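PDB 5MZ5: ALDH21) from Physcomitrella patens subsp. patens, which oxidises succinic semialdehyde with NADP(+) as an aldehyde dehydrogenase, and may also act on glyceraldehyde 3-phosphate. Local coordinates for residues I293-Y297 against R331-V336; L308-F313 against F340-V344; Q324-E330 against V420-S426; V432-N436 against E459-V463. All coordinates share one frame; numbering follows the deposited sequence.

Contact 1: I293-Y297 against R331-V336. With GOL (glycerol), chain F.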
# COMPACT_ATOMS: atom_id res chain seq x y z
N ILE A 293 -14.31 23.23 18.62
CA ILE A 293 -15.32 24.09 18.02
C ILE A 293 -16.69 23.40 18.15
O ILE A 293 -16.81 22.22 17.82
CB ILE A 293 -15.01 24.42 16.53
CG1 ILE A 293 -13.74 25.27 16.39
CG2 ILE A 293 -16.22 25.12 15.85
CD1 ILE A 293 -13.30 25.62 14.96
N VAL A 294 -17.69 24.12 18.65
CA VAL A 294 -19.07 23.64 18.73
C VAL A 294 -19.87 24.55 17.79
O VAL A 294 -20.18 25.68 18.14
CB VAL A 294 -19.64 23.58 20.18
CG1 VAL A 294 -21.14 23.20 20.19
CG2 VAL A 294 -18.84 22.59 21.02
N ASP A 295 -20.13 24.07 16.55
CA ASP A 295 -20.90 24.81 15.55
C ASP A 295 -22.31 24.24 15.36
O ASP A 295 -23.13 24.83 14.69
CB ASP A 295 -20.14 24.91 14.21
CG ASP A 295 -20.55 26.09 13.34
OD1 ASP A 295 -20.29 27.25 13.75
OD2 ASP A 295 -21.07 25.87 12.24
N ASP A 296 -22.57 23.08 15.99
CA ASP A 296 -23.83 22.32 15.96
C ASP A 296 -23.84 21.33 17.12
O ASP A 296 -22.80 21.11 17.75
CB ASP A 296 -23.94 21.52 14.63
CG ASP A 296 -24.56 22.25 13.45
OD1 ASP A 296 -25.67 22.82 13.61
OD2 ASP A 296 -23.97 22.21 12.36
N TYR A 297 -25.00 20.72 17.39
CA TYR A 297 -25.16 19.66 18.40
C TYR A 297 -25.25 18.37 17.59
O TYR A 297 -26.13 18.26 16.74
CB TYR A 297 -26.43 19.86 19.24
CG TYR A 297 -26.58 21.20 19.92
CD1 TYR A 297 -25.46 21.92 20.34
CD2 TYR A 297 -27.83 21.72 20.21
CE1 TYR A 297 -25.58 23.16 20.95
CE2 TYR A 297 -27.97 22.95 20.85
CZ TYR A 297 -26.85 23.67 21.22
OH TYR A 297 -26.97 24.88 21.85
N ARG A 331 -24.94 31.68 18.45
CA ARG A 331 -26.35 31.25 18.48
C ARG A 331 -26.59 30.10 19.49
O ARG A 331 -27.71 29.92 19.96
CB ARG A 331 -26.89 30.90 17.06
CG ARG A 331 -26.57 29.47 16.61
CD ARG A 331 -26.85 29.16 15.14
NE ARG A 331 -26.88 27.71 14.91
CZ ARG A 331 -25.81 26.93 14.67
NH1 ARG A 331 -24.61 27.47 14.56
NH2 ARG A 331 -25.96 25.63 14.50
N LEU A 332 -25.53 29.34 19.81
CA LEU A 332 -25.59 28.18 20.71
C LEU A 332 -25.00 28.46 22.07
O LEU A 332 -25.23 27.69 23.00
CB LEU A 332 -24.82 27.00 20.07
CG LEU A 332 -25.18 26.59 18.63
CD1 LEU A 332 -24.23 25.50 18.13
CD2 LEU A 332 -26.65 26.16 18.52
N TYR A 333 -24.22 29.54 22.19
CA TYR A 333 -23.42 29.89 23.36
C TYR A 333 -24.13 29.78 24.72
O TYR A 333 -23.63 29.05 25.58
CB TYR A 333 -22.78 31.27 23.21
CG TYR A 333 -21.70 31.51 24.24
CD1 TYR A 333 -20.43 30.96 24.08
CD2 TYR A 333 -21.97 32.24 25.40
CE1 TYR A 333 -19.43 31.17 25.04
CE2 TYR A 333 -20.98 32.44 26.36
CZ TYR A 333 -19.71 31.90 26.18
OH TYR A 333 -18.73 32.11 27.11
N ASP A 334 -25.24 30.52 24.95
CA ASP A 334 -25.94 30.51 26.24
C ASP A 334 -26.45 29.13 26.63
O ASP A 334 -26.29 28.71 27.78
CB ASP A 334 -27.06 31.57 26.29
CG ASP A 334 -26.61 33.02 26.14
OD1 ASP A 334 -25.43 33.32 26.47
OD2 ASP A 334 -27.45 33.86 25.78
N GLU A 335 -27.01 28.39 25.65
CA GLU A 335 -27.52 27.04 25.87
C GLU A 335 -26.39 26.06 26.24
O GLU A 335 -26.54 25.29 27.20
CB GLU A 335 -28.32 26.56 24.65
CG GLU A 335 -29.11 25.29 24.91
CD GLU A 335 -30.00 24.81 23.78
OE1 GLU A 335 -29.74 25.15 22.60
OE2 GLU A 335 -30.96 24.06 24.08
N VAL A 336 -25.25 26.11 25.52
CA VAL A 336 -24.08 25.27 25.76
C VAL A 336 -23.47 25.59 27.13
O VAL A 336 -23.29 24.67 27.92
CB VAL A 336 -23.04 25.32 24.59
CG1 VAL A 336 -21.74 24.58 24.94
CG2 VAL A 336 -23.65 24.75 23.31
C1 GOL F . -27.42 23.01 16.45
O1 GOL F . -27.38 21.70 15.90
C2 GOL F . -28.61 23.81 15.96
O2 GOL F . -28.76 23.70 14.54
C3 GOL F . -29.89 23.39 16.65
O3 GOL F . -30.03 24.09 17.87

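Contact 2: L308-F313 against F340-V344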
# COMPACT_ATOMS: atom_id res chain seq x y z
N LEU A 308 -18.16 16.86 25.52
CA LEU A 308 -17.41 18.05 25.94
C LEU A 308 -16.92 17.90 27.38
O LEU A 308 -15.81 18.34 27.71
CB LEU A 308 -18.25 19.31 25.78
CG LEU A 308 -18.61 19.75 24.37
CD1 LEU A 308 -19.48 20.99 24.41
CD2 LEU A 308 -17.36 19.96 23.51
N ILE A 309 -17.74 17.25 28.24
CA ILE A 309 -17.40 16.95 29.64
C ILE A 309 -16.22 15.95 29.65
O ILE A 309 -15.23 16.18 30.35
CB ILE A 309 -18.64 16.43 30.44
CG1 ILE A 309 -19.65 17.57 30.71
CG2 ILE A 309 -18.24 15.67 31.74
CD1 ILE A 309 -19.17 18.73 31.74
N ASN A 310 -16.30 14.88 28.82
CA ASN A 310 -15.23 13.89 28.70
C ASN A 310 -13.93 14.59 28.26
O ASN A 310 -12.89 14.40 28.89
CB ASN A 310 -15.62 12.75 27.75
CG ASN A 310 -14.49 11.75 27.54
OD1 ASN A 310 -14.16 10.93 28.40
ND2 ASN A 310 -13.79 11.87 26.43
N GLY A 311 -14.02 15.43 27.24
CA GLY A 311 -12.86 16.17 26.75
C GLY A 311 -12.20 17.06 27.78
O GLY A 311 -10.98 16.98 27.99
N GLY A 312 -13.00 17.88 28.42
CA GLY A 312 -12.51 18.84 29.41
C GLY A 312 -12.09 18.31 30.77
O GLY A 312 -11.31 18.98 31.45
N PHE A 313 -12.62 17.15 31.20
CA PHE A 313 -12.38 16.67 32.57
C PHE A 313 -12.02 15.19 32.76
O PHE A 313 -11.79 14.80 33.92
CB PHE A 313 -13.60 17.01 33.44
CG PHE A 313 -13.97 18.47 33.37
CD1 PHE A 313 -13.23 19.42 34.09
CD2 PHE A 313 -14.98 18.92 32.54
CE1 PHE A 313 -13.52 20.78 33.98
CE2 PHE A 313 -15.26 20.28 32.42
CZ PHE A 313 -14.55 21.20 33.17
N PHE A 340 -23.31 22.86 29.95
CA PHE A 340 -21.94 22.47 30.26
C PHE A 340 -21.60 22.74 31.73
O PHE A 340 -21.16 21.81 32.41
CB PHE A 340 -20.92 23.14 29.30
CG PHE A 340 -19.48 22.72 29.44
CD1 PHE A 340 -19.08 21.43 29.06
CD2 PHE A 340 -18.51 23.62 29.86
CE1 PHE A 340 -17.74 21.05 29.17
CE2 PHE A 340 -17.17 23.24 29.93
CZ PHE A 340 -16.79 21.96 29.60
N VAL A 341 -21.85 23.97 32.23
CA VAL A 341 -21.60 24.35 33.64
C VAL A 341 -22.44 23.47 34.59
O VAL A 341 -21.91 22.99 35.60
CB VAL A 341 -21.75 25.88 33.90
CG1 VAL A 341 -21.79 26.20 35.40
CG2 VAL A 341 -20.63 26.67 33.22
N ALA A 342 -23.73 23.24 34.27
CA ALA A 342 -24.60 22.37 35.08
C ALA A 342 -24.03 20.94 35.15
O ALA A 342 -24.01 20.34 36.23
CB ALA A 342 -26.02 22.36 34.52
N ALA A 343 -23.52 20.41 34.03
CA ALA A 343 -22.92 19.08 33.99
C ALA A 343 -21.59 19.00 34.75
O ALA A 343 -21.37 17.99 35.43
CB ALA A 343 -22.78 18.59 32.56
N VAL A 344 -20.74 20.06 34.73
CA VAL A 344 -19.47 20.01 35.49
C VAL A 344 -19.75 20.03 37.00
O VAL A 344 -19.00 19.40 37.75
CB VAL A 344 -18.29 20.99 35.09
CG1 VAL A 344 -18.44 21.61 33.71
CG2 VAL A 344 -18.01 22.05 36.15

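Contact 3: Q324-E330 against V420-S426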
# COMPACT_ATOMS: atom_id res chain seq x y z
N GLN A 324 -8.75 21.90 26.53
CA GLN A 324 -8.45 23.08 27.34
C GLN A 324 -9.27 24.30 26.92
O GLN A 324 -9.59 25.13 27.76
CB GLN A 324 -6.95 23.39 27.30
CG GLN A 324 -6.50 24.37 28.38
CD GLN A 324 -5.00 24.55 28.37
OE1 GLN A 324 -4.24 23.57 28.37
NE2 GLN A 324 -4.54 25.79 28.35
N ARG A 325 -9.57 24.42 25.61
CA ARG A 325 -10.28 25.58 25.05
C ARG A 325 -11.53 25.16 24.29
O ARG A 325 -11.49 24.24 23.46
CB ARG A 325 -9.34 26.41 24.14
CG ARG A 325 -8.06 26.91 24.82
CD ARG A 325 -7.15 27.60 23.84
NE ARG A 325 -6.49 26.68 22.90
CZ ARG A 325 -6.35 26.91 21.60
NH1 ARG A 325 -5.68 26.05 20.84
NH2 ARG A 325 -6.87 28.00 21.04
N LEU A 326 -12.65 25.83 24.61
CA LEU A 326 -13.94 25.54 24.02
C LEU A 326 -14.50 26.78 23.34
O LEU A 326 -14.73 27.79 24.00
CB LEU A 326 -14.90 24.99 25.10
CG LEU A 326 -16.33 24.60 24.71
CD1 LEU A 326 -16.38 23.72 23.44
CD2 LEU A 326 -17.04 23.95 25.89
N TYR A 327 -14.70 26.70 22.01
CA TYR A 327 -15.21 27.76 21.14
C TYR A 327 -16.61 27.38 20.69
O TYR A 327 -16.80 26.36 20.02
CB TYR A 327 -14.26 27.99 19.93
CG TYR A 327 -12.88 28.41 20.39
CD1 TYR A 327 -12.59 29.75 20.66
CD2 TYR A 327 -11.88 27.46 20.61
CE1 TYR A 327 -11.34 30.13 21.13
CE2 TYR A 327 -10.63 27.83 21.10
CZ TYR A 327 -10.36 29.17 21.36
OH TYR A 327 -9.13 29.53 21.85
N VAL A 328 -17.61 28.15 21.14
CA VAL A 328 -19.01 27.88 20.84
C VAL A 328 -19.61 29.02 20.02
O VAL A 328 -19.42 30.19 20.36
CB VAL A 328 -19.82 27.61 22.14
CG1 VAL A 328 -21.28 27.29 21.82
CG2 VAL A 328 -19.18 26.49 22.96
N HIS A 329 -20.30 28.69 18.93
CA HIS A 329 -20.93 29.70 18.09
C HIS A 329 -21.98 30.50 18.92
O HIS A 329 -22.69 29.92 19.75
CB HIS A 329 -21.54 29.07 16.84
CG HIS A 329 -22.10 30.09 15.89
ND1 HIS A 329 -23.41 30.49 15.98
CD2 HIS A 329 -21.50 30.78 14.91
CE1 HIS A 329 -23.57 31.39 15.03
NE2 HIS A 329 -22.45 31.60 14.36
N GLU A 330 -22.03 31.83 18.70
CA GLU A 330 -22.90 32.78 19.39
C GLU A 330 -24.37 32.35 19.49
O GLU A 330 -24.98 32.63 20.53
CB GLU A 330 -22.77 34.18 18.77
CG GLU A 330 -23.24 34.28 17.33
CD GLU A 330 -23.09 35.62 16.62
OE1 GLU A 330 -23.06 35.60 15.37
OE2 GLU A 330 -23.00 36.67 17.30
N VAL A 420 -11.28 24.35 31.87
CA VAL A 420 -11.76 24.62 30.51
C VAL A 420 -11.94 26.12 30.30
O VAL A 420 -12.61 26.78 31.10
CB VAL A 420 -13.05 23.83 30.15
CG1 VAL A 420 -13.56 24.19 28.76
CG2 VAL A 420 -12.81 22.32 30.26
N LEU A 421 -11.34 26.65 29.23
CA LEU A 421 -11.47 28.05 28.85
C LEU A 421 -12.53 28.18 27.77
O LEU A 421 -12.35 27.68 26.67
CB LEU A 421 -10.14 28.66 28.41
CG LEU A 421 -8.97 28.61 29.41
CD1 LEU A 421 -7.89 29.53 28.99
CD2 LEU A 421 -9.41 28.96 30.82
N LEU A 422 -13.65 28.82 28.13
CA LEU A 422 -14.80 29.02 27.25
C LEU A 422 -14.75 30.34 26.50
O LEU A 422 -14.46 31.39 27.08
CB LEU A 422 -16.10 28.93 28.09
CG LEU A 422 -17.45 29.05 27.37
CD1 LEU A 422 -17.64 27.96 26.30
CD2 LEU A 422 -18.58 28.99 28.38
N TYR A 423 -15.07 30.28 25.20
CA TYR A 423 -15.10 31.43 24.29
C TYR A 423 -16.28 31.34 23.34
O TYR A 423 -16.74 30.24 22.99
CB TYR A 423 -13.80 31.52 23.46
CG TYR A 423 -12.54 31.64 24.28
CD1 TYR A 423 -12.14 32.87 24.81
CD2 TYR A 423 -11.76 30.52 24.56
CE1 TYR A 423 -10.99 32.98 25.59
CE2 TYR A 423 -10.59 30.62 25.33
CZ TYR A 423 -10.21 31.85 25.84
OH TYR A 423 -9.07 31.98 26.60
N LYS A 424 -16.73 32.50 22.88
CA LYS A 424 -17.80 32.66 21.92
C LYS A 424 -17.17 33.13 20.61
O LYS A 424 -16.16 33.84 20.62
CB LYS A 424 -18.78 33.74 22.42
CG LYS A 424 -20.03 33.95 21.55
CD LYS A 424 -20.99 35.03 22.08
CE LYS A 424 -20.51 36.46 22.14
NZ LYS A 424 -21.45 37.32 22.90
N TYR A 425 -17.76 32.73 19.47
CA TYR A 425 -17.32 33.20 18.16
C TYR A 425 -18.55 33.44 17.28
O TYR A 425 -19.63 32.89 17.54
CB TYR A 425 -16.29 32.23 17.50
CG TYR A 425 -16.89 30.93 17.02
CD1 TYR A 425 -17.49 30.84 15.77
CD2 TYR A 425 -16.84 29.79 17.81
CE1 TYR A 425 -18.07 29.65 15.33
CE2 TYR A 425 -17.37 28.58 17.37
CZ TYR A 425 -17.99 28.51 16.13
OH TYR A 425 -18.57 27.35 15.72
N SER A 426 -18.37 34.27 16.24
CA SER A 426 -19.44 34.57 15.28
C SER A 426 -19.06 34.08 13.88
O SER A 426 -19.95 33.78 13.08
CB SER A 426 -19.73 36.08 15.24
OG SER A 426 -18.54 36.83 15.03

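Contact 4: V432-N436 against E459-V463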
# COMPACT_ATOMS: atom_id res chain seq x y z
N VAL A 432 -11.47 28.71 13.61
CA VAL A 432 -10.41 27.80 13.16
C VAL A 432 -9.04 28.47 13.38
O VAL A 432 -8.12 27.84 13.91
CB VAL A 432 -10.60 27.32 11.69
CG1 VAL A 432 -9.41 26.48 11.21
CG2 VAL A 432 -11.91 26.54 11.53
N LYS A 433 -8.93 29.75 12.99
CA LYS A 433 -7.74 30.58 13.16
C LYS A 433 -7.38 30.68 14.67
O LYS A 433 -6.21 30.56 15.03
CB LYS A 433 -7.97 31.97 12.54
CG LYS A 433 -6.71 32.83 12.51
CD LYS A 433 -6.97 34.22 11.93
CE LYS A 433 -5.71 35.05 11.98
NZ LYS A 433 -5.92 36.38 11.36
N GLU A 434 -8.39 30.85 15.53
CA GLU A 434 -8.17 30.92 16.97
C GLU A 434 -7.75 29.57 17.57
O GLU A 434 -6.95 29.54 18.51
CB GLU A 434 -9.37 31.55 17.70
CG GLU A 434 -9.04 32.05 19.10
CD GLU A 434 -7.83 32.95 19.28
OE1 GLU A 434 -7.40 33.60 18.31
OE2 GLU A 434 -7.34 33.02 20.43
N CYS A 435 -8.28 28.45 17.02
CA CYS A 435 -7.89 27.09 17.41
C CYS A 435 -6.39 26.91 17.19
O CYS A 435 -5.71 26.32 18.02
CB CYS A 435 -8.68 26.05 16.63
SG CYS A 435 -10.36 25.81 17.25
N ASN A 436 -5.89 27.46 16.06
CA ASN A 436 -4.50 27.43 15.62
C ASN A 436 -3.62 28.42 16.35
O ASN A 436 -2.40 28.32 16.23
CB ASN A 436 -4.40 27.66 14.10
CG ASN A 436 -4.97 26.53 13.29
OD1 ASN A 436 -5.08 25.38 13.75
ND2 ASN A 436 -5.29 26.82 12.04
N GLU A 459 -8.53 20.37 6.74
CA GLU A 459 -7.53 21.04 5.93
C GLU A 459 -6.70 22.11 6.66
O GLU A 459 -5.49 22.19 6.43
CB GLU A 459 -8.21 21.67 4.71
CG GLU A 459 -7.36 21.71 3.46
CD GLU A 459 -6.83 20.39 2.90
OE1 GLU A 459 -5.76 20.44 2.25
OE2 GLU A 459 -7.46 19.33 3.12
N HIS A 460 -7.33 22.95 7.49
CA HIS A 460 -6.67 24.11 8.08
C HIS A 460 -6.25 24.01 9.54
O HIS A 460 -5.41 24.82 9.96
CB HIS A 460 -7.53 25.37 7.87
CG HIS A 460 -7.66 25.70 6.42
ND1 HIS A 460 -8.76 25.29 5.67
CD2 HIS A 460 -6.74 26.24 5.58
CE1 HIS A 460 -8.51 25.66 4.43
NE2 HIS A 460 -7.31 26.23 4.33
N MET A 461 -6.77 23.03 10.32
CA MET A 461 -6.33 22.90 11.71
C MET A 461 -4.89 22.33 11.76
O MET A 461 -4.63 21.27 11.20
CB MET A 461 -7.31 22.07 12.55
CG MET A 461 -8.56 22.84 12.90
SD MET A 461 -9.79 21.74 13.62
CE MET A 461 -10.73 22.91 14.53
N GLU A 462 -3.98 23.07 12.40
CA GLU A 462 -2.55 22.77 12.51
C GLU A 462 -2.25 21.79 13.61
O GLU A 462 -1.61 22.13 14.61
CB GLU A 462 -1.76 24.08 12.67
CG GLU A 462 -1.83 24.97 11.44
CD GLU A 462 -1.46 26.43 11.62
OE1 GLU A 462 -1.16 26.86 12.76
OE2 GLU A 462 -1.52 27.16 10.62
N VAL A 463 -2.74 20.56 13.43
CA VAL A 463 -2.65 19.47 14.41
C VAL A 463 -2.33 18.15 13.71
O VAL A 463 -2.42 18.08 12.48
CB VAL A 463 -4.00 19.34 15.22
CG1 VAL A 463 -4.23 20.55 16.13
CG2 VAL A 463 -5.19 19.13 14.29

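Contact 1: I293-Y297 against R331-V336
Tyr297 meets the start of helix 333-345 just past the C-terminal end of strand 290-294, in the alpha/beta domain of the aldehyde dehydrogenase fold that carries Cys320, a succinate- and NADP(+)-binding residue. Its ring illustrates how one aromatic side chain can serve several neighbours. CB lies near O1 of a bound glycerol, and CG sits beneath glycerol C1, which covers one face of the ring toward its rim. On one flank CE1 presses against Val336 CG2 at 3.4 Å, in the ring's edge region; on the other, CE2 runs beside the Glu335 carboxylate. CZ touches Leu332 CD2 at 3.7 Å, and the hydroxyl at the tip gives a hydrogen bond to Glu335 OE1 (2.9 Å), meeting that oxygen from above the carboxylate plane, with ring and carboxylate turned 74° apart. Leu332 CD1, meanwhile, packs on the backbone between Asp295 and Asp296, and Val294 CG1 adds looser contacts with Leu332 and Val336.

Arg331 closes the other end. Its chain, extended from CG to NE, brings the guanidinium end-on to the turn, where NH1 and NH2 both grip the carbonyl oxygen of Asp295 from the same face of its plane. The Asp295 carboxylate itself is taken by Tyr425 and Lys453. NH2 also forms a salt bridge with Asp296 OD1 at 3.0 Å, an oxygen that accepts a further hydrogen bond from glycerol O1 at 3.1 Å.

Contact 2: L308-F313 against F340-V344
Phe313 and Phe340, one from each helix, bring their rings together at an oblique inclination. The planes are inclined at 34° with centroids 5.9 Å apart, and the closest atoms are Phe313 CE2 and Phe340 CZ at 3.6 Å. Phe340 reaches across because its CG stands anti to the backbone N (chi1 -174°), which carries the ring off its own helix and onto helix 301-313. There CE1 lies at 3.6 Å from the carbonyl oxygen of Leu308, near the plane of the ring, and also touches Leu308 CB. Val344, one turn further along, lays CG1 over the centre of the Phe340 ring, so that this methyl covers one face of a ring on the same helix while also meeting Phe313 CE2 at 3.7 Å.

Ile309 completes the interlock. Its CD1 methyl crosses to the second helix, coming to 3.7 Å from Ala343 CB and 3.6 Å from Val344 CG1, and it also touches Phe340 CE1. With an alanine in place of Phe340, a gap is likely to open beside Leu308 and Phe313, and Val344 CG1 would lose the ring it covers.

No hydrogen bond joins the two segments, whose axes approach to 10.7 Å at a crossing angle of -62°. Leu326 of strand 323-329 and Val400 of strand 395-402 bear on the Phe340 ring from the sheet side. The arrangement is the apolar packing of two helices against a beta-sheet and against each other, as expected of a layered alpha/beta domain.

Contact 3: Q324-E330 against V420-S426
Gln324 opens a parallel strand ladder by accepting the backbone N-H of Leu421 on its carbonyl oxygen; its own side chain turns off to Glu413 and Ile415. Arg325 sends its guanidinium away from Leu421 and gives NH2 to Tyr327 OH at 2.8 Å, on the same face of the sheet. Leu326 takes part through both N and O, while its CG lies 3.9 Å from Leu422 CD1, the leucines running alongside each other on the opposite face.

Tyr327 and Tyr423 have planes only 14° apart, but the rings are slid nearly clear of one another, and Tyr327 CE1 meets Tyr423 CD2 at 3.5 Å. Val328, back on the leucine face, adds CG2 against Leu422 CD1 at 4.0 Å. CG of Tyr425 stands between its backbone N and carbonyl carbon (chi1 72°), swinging the ring across to lie under His329 CA. That CA makes a CH-pi contact, 3.8 Å from the Tyr425 centroid, and the imidazole turns an edge toward the ring in an offset edge-to-face pair, planes 77° apart. Replacing Tyr425 by alanine would probably uncover His329 and leave Asp295 OD1 without the hydroxyl that bonds it. Glu330 N then closes the ladder on Tyr425 O at 2.9 Å.

Six backbone bonds thus fix the register. The face of Leu326, Val328 and Leu422 is aliphatic until Lys424 at its exposed end, whereas the Arg325 face, with Leu421 among the tyrosines, has its hydroxyls engaged: Tyr327 by Arg325, Tyr423 by Val404 O, Tyr425 by Asp295.

Contact 4: V432-N436 against E459-V463
His460 begins the contact at the last turn of helix 451-460, where CB rests on Val432 CG1 at 4.0 Å while the imidazole leads off to bond the Tyr456 carbonyl oxygen. Its own carbonyl oxygen turns the other way and accepts Asn436 ND2 at 2.9 Å, the donor lying above the carbonyl plane.

Met461, the first residue to leave helical geometry, extends its chain beyond CG along the flank of helix 428-435. CG passes Val432 CG1 at 4.1 Å, the two side chains crossing at about a right angle, and the terminal CE methyl ends at 4.0 Å from Cys435 SG. Ile293 of the neighbouring strand packs on all three of these side chains, tying them to the sheet.

Glu462 gives its backbone N to Asn436 OD1 at 2.9 Å in an almost straight bond (174° at the hydrogen), again reached from above the amide's carbonyl plane. One asparagine thus uses both ends of its amide on the backbone leaving the helix, which should hold the amide's rotation. The Glu462 carboxylate stacks on that amide, the planes 7° apart, with OE1 at 3.6 Å from Asn436 CB; OE1 also forms a salt bridge with Lys485.

The second subunit reaches this region, where its Lys505 bonds the Met461 carbonyl oxygen and its Lys175 pairs with Glu459. The arrangement is an asparagine side chain bonded to the backbone on both sides of Met461, where the chain leaves helix 451-460 and makes an inverse gamma turn at Glu462, beside a subunit interface of the tetramer.

In the fold
The four contacts sit in one alpha/beta region and share its sheet. Contact 3 lies at the heart: its strand 323-329 runs beside strand 290-294 of contact 1, with centres about 9 Å apart, and leads directly into helix 333-345, which contacts 1 and 2 both use. Along the chain, contacts 1, 2 and 3 alternate their segments before contact 4 follows in series. Contact 4 lies across the sheet from contact 2, their centres about 22 Å apart without touching. Helices thus cover both faces of the sheet. Contacts 2 and 3 reach close to Tyr314 and Glu414, which bind succinate and NADP(+) respectively, while contacts 1 and 4 lie away from the known binding residues.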